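Local coordinates for protein CBIX (Paracoccus pantotrophus, PDB 4CCS) that probably serves as the terminal chelatase of siroheme biosynthesis in denitrifying bacteria, inserting ferrous iron into sirohydrochlorin, at residues L58-M64 against R87-G93; Q113-L117 against E173-C177. All coordinates share one frame; numbering follows the deposited sequence.

Interaction 1: residues L58-M64 against R87-G93; sequences LIYPLFM and RILPPFG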
loop_
_atom_site.group_PDB
_atom_site.type_symbol
_atom_site.label_atom_id
_atom_site.label_comp_id
_atom_site.label_asym_id
_atom_site.label_seq_id
_atom_site.Cartn_x
_atom_site.Cartn_y
_atom_site.Cartn_z
ATOM N N LEU A 58 0.256 19.684 1.265
ATOM C CA LEU A 58 -0.284 18.498 1.933
ATOM C C LEU A 58 0.522 17.291 1.419
ATOM O O LEU A 58 0.789 17.200 0.226
ATOM C CB LEU A 58 -1.782 18.280 1.633
ATOM C CG LEU A 58 -2.793 19.388 2.006
ATOM C CD1 LEU A 58 -4.207 18.862 1.878
ATOM C CD2 LEU A 58 -2.591 19.884 3.421
ATOM N N ILE A 59 0.911 16.384 2.312
ATOM C CA ILE A 59 1.672 15.184 1.960
ATOM C C ILE A 59 0.788 13.945 2.098
ATOM O O ILE A 59 0.292 13.682 3.197
ATOM C CB ILE A 59 2.969 15.064 2.835
ATOM C CG1 ILE A 59 3.851 16.365 2.814
ATOM C CG2 ILE A 59 3.788 13.816 2.474
ATOM C CD1 ILE A 59 4.366 16.895 1.384
ATOM N N TYR A 60 0.589 13.186 0.999
ATOM C CA TYR A 60 -0.133 11.911 1.074
ATOM C C TYR A 60 0.950 10.807 1.037
ATOM O O TYR A 60 1.503 10.530 -0.029
ATOM C CB TYR A 60 -1.168 11.717 -0.048
ATOM C CG TYR A 60 -1.967 10.433 0.092
ATOM C CD1 TYR A 60 -1.517 9.240 -0.473
ATOM C CD2 TYR A 60 -3.175 10.410 0.788
ATOM C CE1 TYR A 60 -2.239 8.054 -0.334
ATOM C CE2 TYR A 60 -3.911 9.232 0.923
ATOM C CZ TYR A 60 -3.432 8.052 0.370
ATOM O OH TYR A 60 -4.166 6.894 0.478
ATOM N N PRO A 61 1.271 10.213 2.194
ATOM C CA PRO A 61 2.310 9.178 2.232
ATOM C C PRO A 61 1.793 7.795 1.820
ATOM O O PRO A 61 0.812 7.299 2.382
ATOM C CB PRO A 61 2.803 9.211 3.682
ATOM C CG PRO A 61 1.674 9.815 4.485
ATOM C CD PRO A 61 0.683 10.449 3.535
ATOM N N LEU A 62 2.480 7.151 0.858
ATOM C CA LEU A 62 2.136 5.782 0.439
ATOM C C LEU A 62 2.739 4.759 1.426
ATOM O O LEU A 62 3.452 3.838 1.022
ATOM C CB LEU A 62 2.625 5.507 -1.000
ATOM C CG LEU A 62 1.923 6.244 -2.144
ATOM C CD1 LEU A 62 2.598 5.921 -3.481
ATOM C CD2 LEU A 62 0.441 5.866 -2.232
ATOM N N PHE A 63 2.503 4.960 2.725
ATOM C CA PHE A 63 3.040 4.084 3.773
ATOM C C PHE A 63 1.932 3.154 4.269
ATOM O O PHE A 63 0.758 3.489 4.114
ATOM C CB PHE A 63 3.657 4.903 4.921
ATOM C CG PHE A 63 4.681 5.967 4.553
ATOM C CD1 PHE A 63 5.310 5.960 3.307
ATOM C CD2 PHE A 63 5.063 6.937 5.479
ATOM C CE1 PHE A 63 6.262 6.936 2.976
ATOM C CE2 PHE A 63 6.008 7.915 5.144
ATOM C CZ PHE A 63 6.604 7.906 3.898
ATOM N N MET A 64 2.297 1.985 4.840
ATOM C CA MET A 64 1.313 0.996 5.310
ATOM C C MET A 64 0.740 1.276 6.703
ATOM O O MET A 64 -0.311 0.730 7.052
ATOM C CB MET A 64 1.882 -0.440 5.243
ATOM C CG MET A 64 2.305 -0.888 3.839
ATOM S SD MET A 64 1.215 -0.435 2.457
ATOM C CE MET A 64 -0.263 -1.385 2.824
ATOM N N ARG A 87 1.606 19.707 6.163
ATOM C CA ARG A 87 0.667 18.770 6.763
ATOM C C ARG A 87 0.782 17.371 6.155
ATOM O O ARG A 87 0.682 17.214 4.942
ATOM C CB ARG A 87 -0.760 19.318 6.626
ATOM C CG ARG A 87 -1.833 18.526 7.366
ATOM C CD ARG A 87 -3.192 19.168 7.163
ATOM N NE ARG A 87 -4.281 18.278 7.560
ATOM C CZ ARG A 87 -5.561 18.482 7.262
ATOM N NH1 ARG A 87 -5.924 19.547 6.557
ATOM N NH2 ARG A 87 -6.485 17.618 7.658
ATOM N N ILE A 88 0.958 16.356 7.014
ATOM C CA ILE A 88 1.045 14.954 6.592
ATOM C C ILE A 88 -0.312 14.281 6.809
ATOM O O ILE A 88 -0.788 14.174 7.942
ATOM C CB ILE A 88 2.213 14.195 7.286
ATOM C CG1 ILE A 88 3.570 14.901 7.028
ATOM C CG2 ILE A 88 2.250 12.727 6.825
ATOM C CD1 ILE A 88 4.668 14.560 8.017
ATOM N N LEU A 89 -0.925 13.830 5.724
ATOM C CA LEU A 89 -2.221 13.162 5.759
ATOM C C LEU A 89 -2.087 11.712 6.279
ATOM O O LEU A 89 -0.953 11.210 6.348
ATOM C CB LEU A 89 -2.870 13.167 4.356
ATOM C CG LEU A 89 -3.023 14.515 3.632
ATOM C CD1 LEU A 89 -3.821 14.355 2.367
ATOM C CD2 LEU A 89 -3.620 15.593 4.543
ATOM N N PRO A 90 -3.228 11.035 6.636
ATOM C CA PRO A 90 -3.165 9.624 7.031
ATOM C C PRO A 90 -2.601 8.808 5.855
ATOM O O PRO A 90 -2.901 9.114 4.696
ATOM C CB PRO A 90 -4.628 9.270 7.299
ATOM C CG PRO A 90 -5.200 10.529 7.826
ATOM C CD PRO A 90 -4.519 11.636 7.065
ATOM N N PRO A 91 -1.758 7.809 6.143
ATOM C CA PRO A 91 -1.130 7.025 5.076
ATOM C C PRO A 91 -2.079 6.098 4.306
ATOM O O PRO A 91 -3.165 5.769 4.789
ATOM C CB PRO A 91 -0.052 6.241 5.821
ATOM C CG PRO A 91 -0.621 6.042 7.170
ATOM C CD PRO A 91 -1.322 7.341 7.474
ATOM N N PHE A 92 -1.633 5.650 3.113
ATOM C CA PHE A 92 -2.315 4.703 2.225
ATOM C C PHE A 92 -2.888 3.504 3.010
ATOM O O PHE A 92 -4.040 3.123 2.786
ATOM C CB PHE A 92 -1.318 4.198 1.139
ATOM C CG PHE A 92 -1.848 3.116 0.218
ATOM C CD1 PHE A 92 -2.535 3.443 -0.941
ATOM C CD2 PHE A 92 -1.667 1.770 0.519
ATOM C CE1 PHE A 92 -3.027 2.436 -1.792
ATOM C CE2 PHE A 92 -2.181 0.770 -0.317
ATOM C CZ PHE A 92 -2.857 1.112 -1.465
ATOM N N GLY A 93 -2.090 2.920 3.926
ATOM C CA GLY A 93 -2.515 1.745 4.701
ATOM C C GLY A 93 -3.737 1.997 5.602
ATOM O O GLY A 93 -4.509 1.066 5.841
#
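I59 reaches R87 and L89 through its own N and O, the two-bond grip of a parallel bridge: I59 N donates to R87 O at 2.8 Å, and L89 N to I59 O, N-H...O angle 164°. Beyond the I59–I88 bridge, two more backbone bonds continue the pairing. F92 N binds P61 O at 3.0 Å and G93 N binds F63 O at 2.9 Å, while P90, its ring turned away, is skipped, so the register slips by one residue, from Y60–L89 to P61–P91. On one face, the CD2 branch of L58 lies alongside the aliphatic part of R87, 3.7 Å from its CB. L89 sends CD1 to the edge of the Y60 ring, near its plane. With CG anti to the backbone N (chi1 -176°), the Y60 ring runs along the second segment, its OH 3.4 Å from F92 CA; that hydroxyl is hydrogen-bonded to D95. On the other face P61 CG meets I88 CG2 at 3.8 Å, and P61 CB sits over the centre of the F63 ring. The F92 ring is met obliquely by L62 CD2, 4.0 Å from its CD1, and by M64, whose chain bends at chi2 and chi3 to bring SD 4.1 Å from F92 CD2, a Met-aromatic contact. These are the two strands of a beta-alpha-beta unit connected by helix 68-80, and strand 4-9 pairs with the far side of 57-61. Four near-straight backbone bonds and apolar side chains carry the contact, so the pairing rests on main-chain polarity and apolar burial, not on charge.

Interaction 2: residues Q113-L117 against E173-C177; sequences QGWPL and ERAIC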
loop_
_atom_site.group_PDB
_atom_site.type_symbol
_atom_site.label_atom_id
_atom_site.label_comp_id
_atom_site.label_asym_id
_atom_site.label_seq_id
_atom_site.Cartn_x
_atom_site.Cartn_y
_atom_site.Cartn_z
ATOM N N GLN A 113 -12.008 -16.935 -11.759
ATOM C CA GLN A 113 -11.605 -18.332 -11.561
ATOM C C GLN A 113 -12.787 -19.311 -11.547
ATOM O O GLN A 113 -12.578 -20.528 -11.621
ATOM C CB GLN A 113 -10.806 -18.475 -10.255
ATOM C CG GLN A 113 -9.441 -17.790 -10.246
ATOM C CD GLN A 113 -8.558 -18.213 -11.403
ATOM O OE1 GLN A 113 -8.217 -17.399 -12.259
ATOM N NE2 GLN A 113 -8.185 -19.487 -11.488
ATOM N N GLY A 114 -14.020 -18.789 -11.409
ATOM C CA GLY A 114 -15.223 -19.611 -11.332
ATOM C C GLY A 114 -15.326 -20.253 -9.946
ATOM O O GLY A 114 -15.928 -21.322 -9.816
ATOM N N TRP A 115 -14.726 -19.606 -8.915
ATOM C CA TRP A 115 -14.768 -20.091 -7.534
ATOM C C TRP A 115 -15.752 -19.243 -6.729
ATOM O O TRP A 115 -15.696 -18.010 -6.839
ATOM C CB TRP A 115 -13.390 -19.967 -6.840
ATOM C CG TRP A 115 -12.216 -20.646 -7.492
ATOM C CD1 TRP A 115 -12.233 -21.729 -8.329
ATOM C CD2 TRP A 115 -10.835 -20.332 -7.269
ATOM N NE1 TRP A 115 -10.948 -22.071 -8.688
ATOM C CE2 TRP A 115 -10.068 -21.242 -8.032
ATOM C CE3 TRP A 115 -10.168 -19.355 -6.504
ATOM C CZ2 TRP A 115 -8.667 -21.197 -8.062
ATOM C CZ3 TRP A 115 -8.781 -19.308 -6.538
ATOM C CH2 TRP A 115 -8.046 -20.211 -7.318
ATOM N N PRO A 116 -16.620 -19.872 -5.884
ATOM C CA PRO A 116 -17.509 -19.080 -5.025
ATOM C C PRO A 116 -16.634 -18.481 -3.901
ATOM O O PRO A 116 -15.797 -19.181 -3.318
ATOM C CB PRO A 116 -18.520 -20.103 -4.499
ATOM C CG PRO A 116 -17.817 -21.400 -4.562
ATOM C CD PRO A 116 -16.891 -21.317 -5.747
ATOM N N LEU A 117 -16.795 -17.178 -3.643
ATOM C CA LEU A 117 -15.997 -16.484 -2.635
ATOM C C LEU A 117 -16.087 -17.143 -1.253
ATOM O O LEU A 117 -15.059 -17.283 -0.588
ATOM C CB LEU A 117 -16.342 -14.981 -2.596
ATOM C CG LEU A 117 -15.385 -14.058 -1.841
ATOM C CD1 LEU A 117 -13.937 -14.243 -2.307
ATOM C CD2 LEU A 117 -15.800 -12.605 -2.001
ATOM N N GLU A 173 -6.166 -25.494 -3.186
ATOM C CA GLU A 173 -6.013 -24.941 -4.529
ATOM C C GLU A 173 -6.865 -23.667 -4.683
ATOM O O GLU A 173 -6.432 -22.715 -5.337
ATOM C CB GLU A 173 -6.469 -25.975 -5.555
ATOM C CG GLU A 173 -5.335 -26.554 -6.372
ATOM C CD GLU A 173 -5.842 -27.224 -7.630
ATOM O OE1 GLU A 173 -6.401 -28.340 -7.520
ATOM O OE2 GLU A 173 -5.752 -26.600 -8.712
ATOM N N ARG A 174 -8.075 -23.659 -4.074
ATOM C CA ARG A 174 -8.992 -22.514 -4.118
ATOM C C ARG A 174 -8.613 -21.559 -3.018
ATOM O O ARG A 174 -9.162 -21.581 -1.908
ATOM C CB ARG A 174 -10.468 -22.949 -4.032
ATOM C CG ARG A 174 -10.988 -23.517 -5.330
ATOM C CD ARG A 174 -12.409 -24.000 -5.182
ATOM N NE ARG A 174 -12.928 -24.493 -6.458
ATOM C CZ ARG A 174 -14.217 -24.583 -6.755
ATOM N NH1 ARG A 174 -15.138 -24.232 -5.863
ATOM N NH2 ARG A 174 -14.599 -25.025 -7.945
ATOM N N ALA A 175 -7.582 -20.775 -3.315
ATOM C CA ALA A 175 -7.004 -19.787 -2.420
ATOM C C ALA A 175 -6.525 -18.603 -3.233
ATOM O O ALA A 175 -6.106 -18.760 -4.385
ATOM C CB ALA A 175 -5.841 -20.397 -1.638
ATOM N N ILE A 176 -6.622 -17.403 -2.650
ATOM C CA ILE A 176 -6.200 -16.167 -3.305
ATOM C C ILE A 176 -5.293 -15.424 -2.342
ATOM O O ILE A 176 -5.671 -15.187 -1.188
ATOM C CB ILE A 176 -7.405 -15.262 -3.722
ATOM C CG1 ILE A 176 -8.310 -15.917 -4.782
ATOM C CG2 ILE A 176 -6.942 -13.879 -4.193
ATOM C CD1 ILE A 176 -9.704 -15.318 -4.900
ATOM N N CYS A 177 -4.117 -15.020 -2.841
ATOM C CA CYS A 177 -3.182 -14.190 -2.105
ATOM C C CYS A 177 -3.183 -12.758 -2.682
ATOM O O CYS A 177 -2.912 -12.548 -3.872
ATOM C CB CYS A 177 -1.777 -14.792 -2.114
ATOM S SG CYS A 177 -0.544 -13.758 -1.286
#
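An arginine laid over an indole, with no hydrogen bond between the segments, dominates this contact. R174 CG stands 3.5 Å from the centroid of the five-membered ring of W115, only 4° off the ring normal, a CH-pi contact made by the aliphatic chain. Extended from CG to NE, that chain carries the guanidinium past the pyrrole side, with R174 NE 3.4 Å from W115 CD1; the two planes are 31° apart, a tilt rather than a flat stack. R174 NH1 then reaches P116 CD at 3.4 Å, the two side chains crossing at about a right angle. Q113 CB covers the opposite face of the indole, over its centre, so the ring is sandwiched between two aliphatic groups. This placement follows a Schellman motif: G114, with positive phi, ends helix 98-113 and turns the chain toward strand 121-126, which pairs with strand 175-179 in the second parallel sheet. W115 CG lies anti to the carbonyl carbon (chi1 -57°), which directs the six-membered ring toward the start of strand 175-179. There W115 CZ3 lies 3.5 Å from A175 O, and I176 CG1 comes to the ring edge, near its plane, 3.8 Å from W115 CZ3. Were W115 replaced by an alanine, the R174 chain would probably lose the surface it lies on, and a gap is likely to open beside I176. W115 CH2, farther along the ring, approaches E173 O at 3.6 Å.

Overall arrangement
From the N terminus, strand 4-9 is flanked in the first parallel sheet by strands 38-43 and 57-61. Interaction 1 then closes a short excursion of 22 residues, mostly helix 68-80, and adds 87-88 at the sheet's edge. Helix 98-113 leads away to the second half, where interaction 2 closes a longer loop of 55 residues containing strands 121-126 and 152-157, joining the turn after that helix to the start of strand 175-179. The loops follow in series, neither nesting nor crossing. Both sheets have strand order 2-1-3-4, a repeated plan consistent with the two-domain chelatase fold. The contacts lie on opposite sides of the chain's centre, their own centres 32 Å apart. Helix 215-226 returns to pack against interaction 1.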